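Local coordinates for 11S globulin seed storage protein (Amaranthus hypochondriacus, PDB 3QAC) that probably serves as a seed storage protein, a nutrient reservoir built from subunits with two cupin domains each, at residues 72-77 and 160-165; 35-40 and 51-56. All coordinates share one frame; numbering follows the deposited sequence.

Contact 1: residues 72-77 and 160-165; sequences ELIYIE and AVILID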
ATOM      1  N   GLU A  72      15.925  -2.169  -4.122  1.00 30.87           N
ATOM      2  CA  GLU A  72      17.080  -1.373  -3.759  1.00 32.95           C
ATOM      3  C   GLU A  72      17.324  -0.339  -4.812  1.00 31.83           C
ATOM      4  O   GLU A  72      17.077  -0.568  -5.986  1.00 33.99           O
ATOM      5  CB  GLU A  72      18.330  -2.233  -3.684  1.00 37.44           C
ATOM      6  CG  GLU A  72      18.228  -3.427  -2.783  1.00 36.00           C
ATOM      7  CD  GLU A  72      19.533  -4.146  -2.731  1.00 37.56           C
ATOM      8  OE1 GLU A  72      20.097  -4.397  -3.813  1.00 42.53           O
ATOM      9  OE2 GLU A  72      20.021  -4.424  -1.619  1.00 39.49           O
ATOM     10  N   LEU A  73      17.831   0.789  -4.359  1.00 33.27           N
ATOM     11  CA  LEU A  73      18.274   1.866  -5.193  1.00 31.98           C
ATOM     12  C   LEU A  73      19.753   1.941  -4.933  1.00 36.20           C
ATOM     13  O   LEU A  73      20.180   2.126  -3.789  1.00 40.42           O
ATOM     14  CB  LEU A  73      17.606   3.157  -4.747  1.00 34.45           C
ATOM     15  CG  LEU A  73      17.067   4.039  -5.859  1.00 37.94           C
ATOM     16  CD1 LEU A  73      16.222   3.200  -6.806  1.00 36.58           C
ATOM     17  CD2 LEU A  73      16.250   5.161  -5.259  1.00 38.87           C
ATOM     18  N   ILE A  74      20.538   1.790  -5.988  1.00 35.29           N
ATOM     19  CA  ILE A  74      21.981   1.725  -5.871  1.00 30.36           C
ATOM     20  C   ILE A  74      22.646   2.906  -6.580  1.00 40.12           C
ATOM     21  O   ILE A  74      22.358   3.199  -7.736  1.00 37.08           O
ATOM     22  CB  ILE A  74      22.490   0.432  -6.483  1.00 35.51           C
ATOM     23  CG1 ILE A  74      21.744  -0.758  -5.861  1.00 36.99           C
ATOM     24  CG2 ILE A  74      23.977   0.320  -6.285  1.00 38.91           C
ATOM     25  CD1 ILE A  74      21.797  -2.037  -6.640  1.00 36.34           C
ATOM     26  N   TYR A  75      23.524   3.601  -5.875  1.00 38.27           N
ATOM     27  CA  TYR A  75      24.345   4.607  -6.510  1.00 37.11           C
ATOM     28  C   TYR A  75      25.786   4.124  -6.510  1.00 40.18           C
ATOM     29  O   TYR A  75      26.318   3.715  -5.475  1.00 42.02           O
ATOM     30  CB  TYR A  75      24.224   5.945  -5.800  1.00 37.21           C
ATOM     31  CG  TYR A  75      25.149   7.007  -6.343  1.00 36.94           C
ATOM     32  CD1 TYR A  75      24.889   7.621  -7.554  1.00 40.59           C
ATOM     33  CD2 TYR A  75      26.264   7.412  -5.631  1.00 40.07           C
ATOM     34  CE1 TYR A  75      25.719   8.590  -8.055  1.00 40.53           C
ATOM     35  CE2 TYR A  75      27.103   8.390  -6.121  1.00 43.40           C
ATOM     36  CZ  TYR A  75      26.827   8.973  -7.330  1.00 41.11           C
ATOM     37  OH  TYR A  75      27.654   9.946  -7.827  1.00 48.80           O
ATOM     38  N   ILE A  76      26.393   4.148  -7.687  1.00 40.86           N
ATOM     39  CA  ILE A  76      27.787   3.777  -7.847  1.00 39.82           C
ATOM     40  C   ILE A  76      28.587   5.024  -7.538  1.00 44.85           C
ATOM     41  O   ILE A  76      28.658   5.948  -8.350  1.00 50.35           O
ATOM     42  CB  ILE A  76      28.079   3.299  -9.277  1.00 37.09           C
ATOM     43  CG1 ILE A  76      27.241   2.057  -9.599  1.00 38.77           C
ATOM     44  CG2 ILE A  76      29.545   3.018  -9.463  1.00 39.96           C
ATOM     45  CD1 ILE A  76      27.256   0.987  -8.517  1.00 40.32           C
ATOM     46  N   GLU A  77      29.164   5.064  -6.344  1.00 42.92           N
ATOM     47  CA  GLU A  77      29.836   6.256  -5.876  1.00 42.92           C
ATOM     48  C   GLU A  77      31.169   6.364  -6.576  1.00 46.71           C
ATOM     49  O   GLU A  77      31.658   7.458  -6.866  1.00 40.33           O
ATOM     50  CB  GLU A  77      30.077   6.168  -4.368  1.00 43.03           C
ATOM     51  CG  GLU A  77      30.690   7.419  -3.796  1.00 45.81           C
ATOM     52  CD  GLU A  77      31.265   7.220  -2.410  1.00 53.90           C
ATOM     53  OE1 GLU A  77      32.501   7.363  -2.262  1.00 61.31           O
ATOM     54  OE2 GLU A  77      30.489   6.921  -1.477  1.00 50.53           O
ATOM     55  N   ALA A 160      29.413   1.192  -4.035  1.00 48.98           N
ATOM     56  CA  ALA A 160      27.991   1.389  -4.224  1.00 39.04           C
ATOM     57  C   ALA A 160      27.313   1.741  -2.894  1.00 43.46           C
ATOM     58  O   ALA A 160      27.557   1.125  -1.843  1.00 37.88           O
ATOM     59  CB  ALA A 160      27.382   0.146  -4.840  1.00 33.95           C
ATOM     60  N   VAL A 161      26.486   2.771  -2.946  1.00 38.62           N
ATOM     61  CA  VAL A 161      25.714   3.156  -1.798  1.00 39.47           C
ATOM     62  C   VAL A 161      24.305   2.690  -2.089  1.00 37.30           C
ATOM     63  O   VAL A 161      23.684   3.048  -3.095  1.00 35.71           O
ATOM     64  CB  VAL A 161      25.788   4.667  -1.536  1.00 37.51           C
ATOM     65  CG1 VAL A 161      24.927   5.041  -0.365  1.00 35.58           C
ATOM     66  CG2 VAL A 161      27.237   5.076  -1.283  1.00 37.04           C
ATOM     67  N   ILE A 162      23.824   1.844  -1.201  1.00 36.73           N
ATOM     68  CA  ILE A 162      22.615   1.101  -1.440  1.00 35.95           C
ATOM     69  C   ILE A 162      21.527   1.478  -0.454  1.00 35.69           C
ATOM     70  O   ILE A 162      21.673   1.283   0.753  1.00 40.25           O
ATOM     71  CB  ILE A 162      22.932  -0.386  -1.353  1.00 36.27           C
ATOM     72  CG1 ILE A 162      24.037  -0.719  -2.365  1.00 37.68           C
ATOM     73  CG2 ILE A 162      21.681  -1.223  -1.558  1.00 35.44           C
ATOM     74  CD1 ILE A 162      24.527  -2.145  -2.330  1.00 43.24           C
ATOM     75  N   LEU A 163      20.447   2.054  -0.957  1.00 32.49           N
ATOM     76  CA  LEU A 163      19.250   2.181  -0.148  1.00 33.23           C
ATOM     77  C   LEU A 163      18.412   0.918  -0.291  1.00 35.88           C
ATOM     78  O   LEU A 163      18.106   0.475  -1.417  1.00 32.75           O
ATOM     79  CB  LEU A 163      18.424   3.397  -0.548  1.00 35.43           C
ATOM     80  CG  LEU A 163      17.136   3.442   0.273  1.00 38.82           C
ATOM     81  CD1 LEU A 163      17.269   4.440   1.400  1.00 39.36           C
ATOM     82  CD2 LEU A 163      15.949   3.786  -0.600  1.00 41.39           C
ATOM     83  N   ILE A 164      18.051   0.341   0.852  1.00 35.89           N
ATOM     84  CA  ILE A 164      17.206  -0.846   0.892  1.00 32.89           C
ATOM     85  C   ILE A 164      15.871  -0.475   1.498  1.00 36.07           C
ATOM     86  O   ILE A 164      15.787  -0.154   2.683  1.00 33.84           O
ATOM     87  CB  ILE A 164      17.816  -1.970   1.724  1.00 36.39           C
ATOM     88  CG1 ILE A 164      19.287  -2.182   1.348  1.00 33.84           C
ATOM     89  CG2 ILE A 164      17.009  -3.250   1.550  1.00 32.18           C
ATOM     90  CD1 ILE A 164      19.961  -3.230   2.175  1.00 30.40           C
ATOM     91  N   ASP A 165      14.823  -0.520   0.683  1.00 32.96           N
ATOM     92  CA  ASP A 165      13.557   0.061   1.085  1.00 33.56           C
ATOM     93  C   ASP A 165      12.668  -0.991   1.721  1.00 36.46           C
ATOM     94  O   ASP A 165      11.726  -1.492   1.097  1.00 39.53           O
ATOM     95  CB  ASP A 165      12.871   0.703  -0.114  1.00 35.70           C
ATOM     96  CG  ASP A 165      11.527   1.256   0.237  1.00 40.24           C
ATOM     97  OD1 ASP A 165      11.344   1.540   1.439  1.00 36.82           O
ATOM     98  OD2 ASP A 165      10.663   1.396  -0.670  1.00 39.49           O
TER
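E72 stands with its carboxylate between two isoleucines of the neighbouring strand. CG lies anti to the carbonyl carbon (chi1 -54°) and the chain stays extended beyond it, which carries OE2 to 3.6 Å from CG2 of I162, the two side chains slanting across each other. CG1 of I164 runs alongside, 3.8 Å from OE2 of E72. Buried among these methyl and methylene groups, the carboxylate has its mate in R180, a salt bridge from OE2. An alanine here would probably leave R180 without its charge partner and open a gap between I162 and I164. Further along this face, CG2 of I74 touches CB of A160 at 3.7 Å and lies beside CG1 of I162, while CD1 of I76 also reaches CB of A160, at 3.8 Å. The opposite face carries L73, Y75, V161 and L163. L73 and L163 meet loosely, CB to CB 4.3 Å, and Y75 swings its ring away from V161, its OH bonding K327. L73 with L163 and Y75 with V161 are hydrogen-bonded pairs, the straightest link being Y75 N to V161 O (2.8 Å, 176°). L73, L163 and Y75 pack on F400 of strand 394-401, where this face meets the second cupin domain. The two strands are antiparallel neighbours in a sheet of the first cupin beta-barrel.

Contact 2: residues 35-40 and 51-56; sequences TEVWDS and SVIRRT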
ATOM      1  N   THR A  35      31.648  -4.336   3.480  1.00 40.10           N
ATOM      2  CA  THR A  35      30.258  -3.954   3.552  1.00 42.16           C
ATOM      3  C   THR A  35      30.027  -3.198   4.841  1.00 43.35           C
ATOM      4  O   THR A  35      30.156  -3.753   5.935  1.00 42.67           O
ATOM      5  CB  THR A  35      29.329  -5.179   3.482  1.00 41.78           C
ATOM      6  OG1 THR A  35      29.468  -5.794   2.200  1.00 42.86           O
ATOM      7  CG2 THR A  35      27.871  -4.757   3.675  1.00 40.55           C
ATOM      8  N   GLU A  36      29.681  -1.928   4.705  1.00 39.44           N
ATOM      9  CA  GLU A  36      29.397  -1.094   5.849  1.00 37.87           C
ATOM     10  C   GLU A  36      27.902  -0.870   6.002  1.00 42.32           C
ATOM     11  O   GLU A  36      27.218  -0.427   5.061  1.00 41.96           O
ATOM     12  CB  GLU A  36      30.131   0.221   5.700  1.00 39.89           C
ATOM     13  CG  GLU A  36      31.569   0.021   5.281  1.00 42.83           C
ATOM     14  CD  GLU A  36      32.274   1.322   5.007  1.00 45.78           C
ATOM     15  OE1 GLU A  36      32.649   1.557   3.845  1.00 50.39           O
ATOM     16  OE2 GLU A  36      32.453   2.114   5.957  1.00 51.06           O
ATOM     17  N   VAL A  37      27.392  -1.176   7.194  1.00 38.25           N
ATOM     18  CA  VAL A  37      25.955  -1.150   7.436  1.00 36.94           C
ATOM     19  C   VAL A  37      25.588  -0.072   8.437  1.00 42.34           C
ATOM     20  O   VAL A  37      26.110  -0.047   9.573  1.00 36.77           O
ATOM     21  CB  VAL A  37      25.449  -2.504   7.944  1.00 39.04           C
ATOM     22  CG1 VAL A  37      23.927  -2.478   8.123  1.00 34.68           C
ATOM     23  CG2 VAL A  37      25.897  -3.620   6.999  1.00 35.48           C
ATOM     24  N   TRP A  38      24.703   0.834   8.015  1.00 36.37           N
ATOM     25  CA  TRP A  38      24.237   1.857   8.925  1.00 38.36           C
ATOM     26  C   TRP A  38      23.330   1.177   9.930  1.00 36.66           C
ATOM     27  O   TRP A  38      22.894   0.055   9.703  1.00 34.80           O
ATOM     28  CB  TRP A  38      23.519   2.983   8.195  1.00 31.62           C
ATOM     29  CG  TRP A  38      24.445   4.044   7.673  1.00 35.52           C
ATOM     30  CD1 TRP A  38      24.604   5.311   8.161  1.00 34.58           C
ATOM     31  CD2 TRP A  38      25.337   3.931   6.557  1.00 32.56           C
ATOM     32  NE1 TRP A  38      25.544   5.989   7.417  1.00 34.06           N
ATOM     33  CE2 TRP A  38      26.005   5.160   6.425  1.00 33.61           C
ATOM     34  CE3 TRP A  38      25.637   2.904   5.655  1.00 35.64           C
ATOM     35  CZ2 TRP A  38      26.955   5.394   5.422  1.00 36.13           C
ATOM     36  CZ3 TRP A  38      26.570   3.135   4.665  1.00 37.03           C
ATOM     37  CH2 TRP A  38      27.222   4.369   4.557  1.00 37.51           C
ATOM     38  N   ASP A  39      23.059   1.859  11.033  1.00 36.10           N
ATOM     39  CA  ASP A  39      22.222   1.314  12.097  1.00 37.08           C
ATOM     40  C   ASP A  39      20.754   1.542  11.769  1.00 35.90           C
ATOM     41  O   ASP A  39      20.238   2.646  11.895  1.00 37.63           O
ATOM     42  CB  ASP A  39      22.593   1.972  13.433  1.00 36.28           C
ATOM     43  CG  ASP A  39      21.813   1.416  14.613  1.00 41.84           C
ATOM     44  OD1 ASP A  39      20.959   0.519  14.444  1.00 44.24           O
ATOM     45  OD2 ASP A  39      22.054   1.897  15.733  1.00 48.78           O
ATOM     46  N   SER A  40      20.078   0.482  11.358  1.00 37.55           N
ATOM     47  CA  SER A  40      18.679   0.576  10.989  1.00 36.26           C
ATOM     48  C   SER A  40      17.775   0.827  12.176  1.00 39.60           C
ATOM     49  O   SER A  40      16.587   1.090  11.990  1.00 35.64           O
ATOM     50  CB  SER A  40      18.228  -0.694  10.270  1.00 39.50           C
ATOM     51  OG  SER A  40      19.018  -0.915   9.133  1.00 36.84           O
ATOM     52  N   SER A  51      17.008   0.864   5.094  1.00 29.90           N
ATOM     53  CA  SER A  51      18.326   0.577   5.610  1.00 31.58           C
ATOM     54  C   SER A  51      19.295   1.046   4.544  1.00 36.72           C
ATOM     55  O   SER A  51      18.948   1.170   3.371  1.00 35.88           O
ATOM     56  CB  SER A  51      18.501  -0.909   5.885  1.00 35.84           C
ATOM     57  OG  SER A  51      17.653  -1.343   6.946  1.00 34.90           O
ATOM     58  N   VAL A  52      20.504   1.349   4.956  1.00 35.64           N
ATOM     59  CA  VAL A  52      21.505   1.765   4.013  1.00 32.93           C
ATOM     60  C   VAL A  52      22.748   0.927   4.244  1.00 38.35           C
ATOM     61  O   VAL A  52      23.160   0.683   5.399  1.00 42.12           O
ATOM     62  CB  VAL A  52      21.810   3.284   4.143  1.00 29.41           C
ATOM     63  CG1 VAL A  52      22.903   3.705   3.189  1.00 33.73           C
ATOM     64  CG2 VAL A  52      20.552   4.100   3.890  1.00 29.80           C
ATOM     65  N   ILE A  53      23.307   0.442   3.144  1.00 36.22           N
ATOM     66  CA  ILE A  53      24.629  -0.149   3.153  1.00 35.66           C
ATOM     67  C   ILE A  53      25.534   0.485   2.104  1.00 38.79           C
ATOM     68  O   ILE A  53      25.076   1.125   1.147  1.00 36.96           O
ATOM     69  CB  ILE A  53      24.591  -1.649   2.915  1.00 32.71           C
ATOM     70  CG1 ILE A  53      23.994  -1.955   1.547  1.00 37.83           C
ATOM     71  CG2 ILE A  53      23.816  -2.341   4.026  1.00 32.32           C
ATOM     72  CD1 ILE A  53      24.256  -3.396   1.101  1.00 37.67           C
ATOM     73  N   ARG A  54      26.831   0.318   2.304  1.00 35.46           N
ATOM     74  CA  ARG A  54      27.798   0.742   1.323  1.00 37.78           C
ATOM     75  C   ARG A  54      28.747  -0.421   1.147  1.00 40.15           C
ATOM     76  O   ARG A  54      29.268  -0.950   2.123  1.00 42.54           O
ATOM     77  CB  ARG A  54      28.522   2.003   1.781  1.00 37.70           C
ATOM     78  CG  ARG A  54      29.744   2.347   0.948  1.00 42.29           C
ATOM     79  CD  ARG A  54      30.369   3.659   1.395  1.00 41.80           C
ATOM     80  NE  ARG A  54      30.862   3.593   2.768  1.00 47.08           N
ATOM     81  CZ  ARG A  54      30.817   4.608   3.624  1.00 45.05           C
ATOM     82  NH1 ARG A  54      31.278   4.463   4.859  1.00 44.36           N
ATOM     83  NH2 ARG A  54      30.298   5.767   3.250  1.00 43.66           N
ATOM     84  N   ARG A  55      28.919  -0.867  -0.087  1.00 39.19           N
ATOM     85  CA  ARG A  55      29.823  -1.971  -0.349  1.00 38.71           C
ATOM     86  C   ARG A  55      30.988  -1.428  -1.115  1.00 45.96           C
ATOM     87  O   ARG A  55      30.821  -0.659  -2.072  1.00 45.89           O
ATOM     88  CB  ARG A  55      29.168  -3.085  -1.158  1.00 34.27           C
ATOM     89  CG  ARG A  55      27.910  -3.672  -0.537  1.00 45.13           C
ATOM     90  CD  ARG A  55      27.444  -4.886  -1.333  1.00 41.44           C
ATOM     91  NE  ARG A  55      26.177  -5.419  -0.846  1.00 44.90           N
ATOM     92  CZ  ARG A  55      26.049  -6.202   0.227  1.00 43.64           C
ATOM     93  NH1 ARG A  55      27.111  -6.529   0.962  1.00 42.87           N
ATOM     94  NH2 ARG A  55      24.850  -6.640   0.584  1.00 39.20           N
ATOM     95  N   THR A  56      32.171  -1.820  -0.668  1.00 47.04           N
ATOM     96  CA  THR A  56      33.396  -1.500  -1.353  1.00 44.53           C
ATOM     97  C   THR A  56      33.945  -2.810  -1.853  1.00 44.85           C
ATOM     98  O   THR A  56      34.336  -3.672  -1.078  1.00 49.66           O
ATOM     99  CB  THR A  56      34.376  -0.856  -0.393  1.00 49.17           C
ATOM    100  OG1 THR A  56      33.808   0.365   0.092  1.00 45.20           O
ATOM    101  CG2 THR A  56      35.690  -0.566  -1.090  1.00 50.36           C
TER
HETATM  102  O   HOH W   1      32.089  -0.291   1.866  1.00 37.39           O
HETATM  103  O   HOH W   2      20.733   1.233   7.674  1.00 43.86           O
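E36 and R54, a hydrogen-bonded pair of the antiparallel strands, meet in a side-on salt bridge. NE of R54 donates a hydrogen bond to OE1 of E36 at 2.9 Å, and NH1 to OE2 at 2.8 Å. Both bonds lie near the guanidinium plane but strike the carboxylate oxygens from above their own plane, the two flat groups being turned 53° apart. R54 leaves the backbone with CG anti to N and bends at chi3 (63°), which brings its head back over E36. Two bonds thus fix the guanidinium's rotation, and NH2 is left to bond Y349 OH.

The tight part lies next to this pair. The indole of W38 presents CH2 to one face of the guanidinium, 3.6 Å from NH2 of R54, with ring and guanidinium planes 68° apart. CG1 of V52 sits over a face of the indole in a CH-pi contact, 3.8 Å from CE3, and NE1 of W38 bonds L22 O. F45 of helix 43-48 and L377 close in on W38 and V52. The strands are neighbours in the cupin barrel, a short helical connection joining them, and V37 lies beside I53 on the face turned from the salt bridge.

The solvent side is at E36 and T56, both partly exposed, where one water links OE1 of E36 to OG1 of T56. The other end is polar but buried: S40 OG and S51 OG share a hydrogen bond of 2.6 Å, and a second water accepts from V52 N at 2.7 Å while also bonding S40 OG. NH1 of R55 makes a weak, bent bond to OG1 of T35, which N243 also bonds; the arginine's stronger partner is E190.

In the fold
From the N terminus the chain first makes contact 2: strand 33-37 leads through a short loop and helix 43-48 into strand 51-57, which returns antiparallel beside it. Strand 61-68 then enters the other sheet of the first cupin domain before strand 72-78 opens contact 1. That contact closes much later, with strand 158-164; 82 residues, part of them not modelled, lie between 72-77 and 160-165. The two loops lie in series and neither encloses the other. Strand 158-164 inserts between 51-57 and 72-78, so the contacts meet there: I162 N and I164 N probably bond I53 O and S51 O, joining the local and the long-range pairing into one continuous sheet.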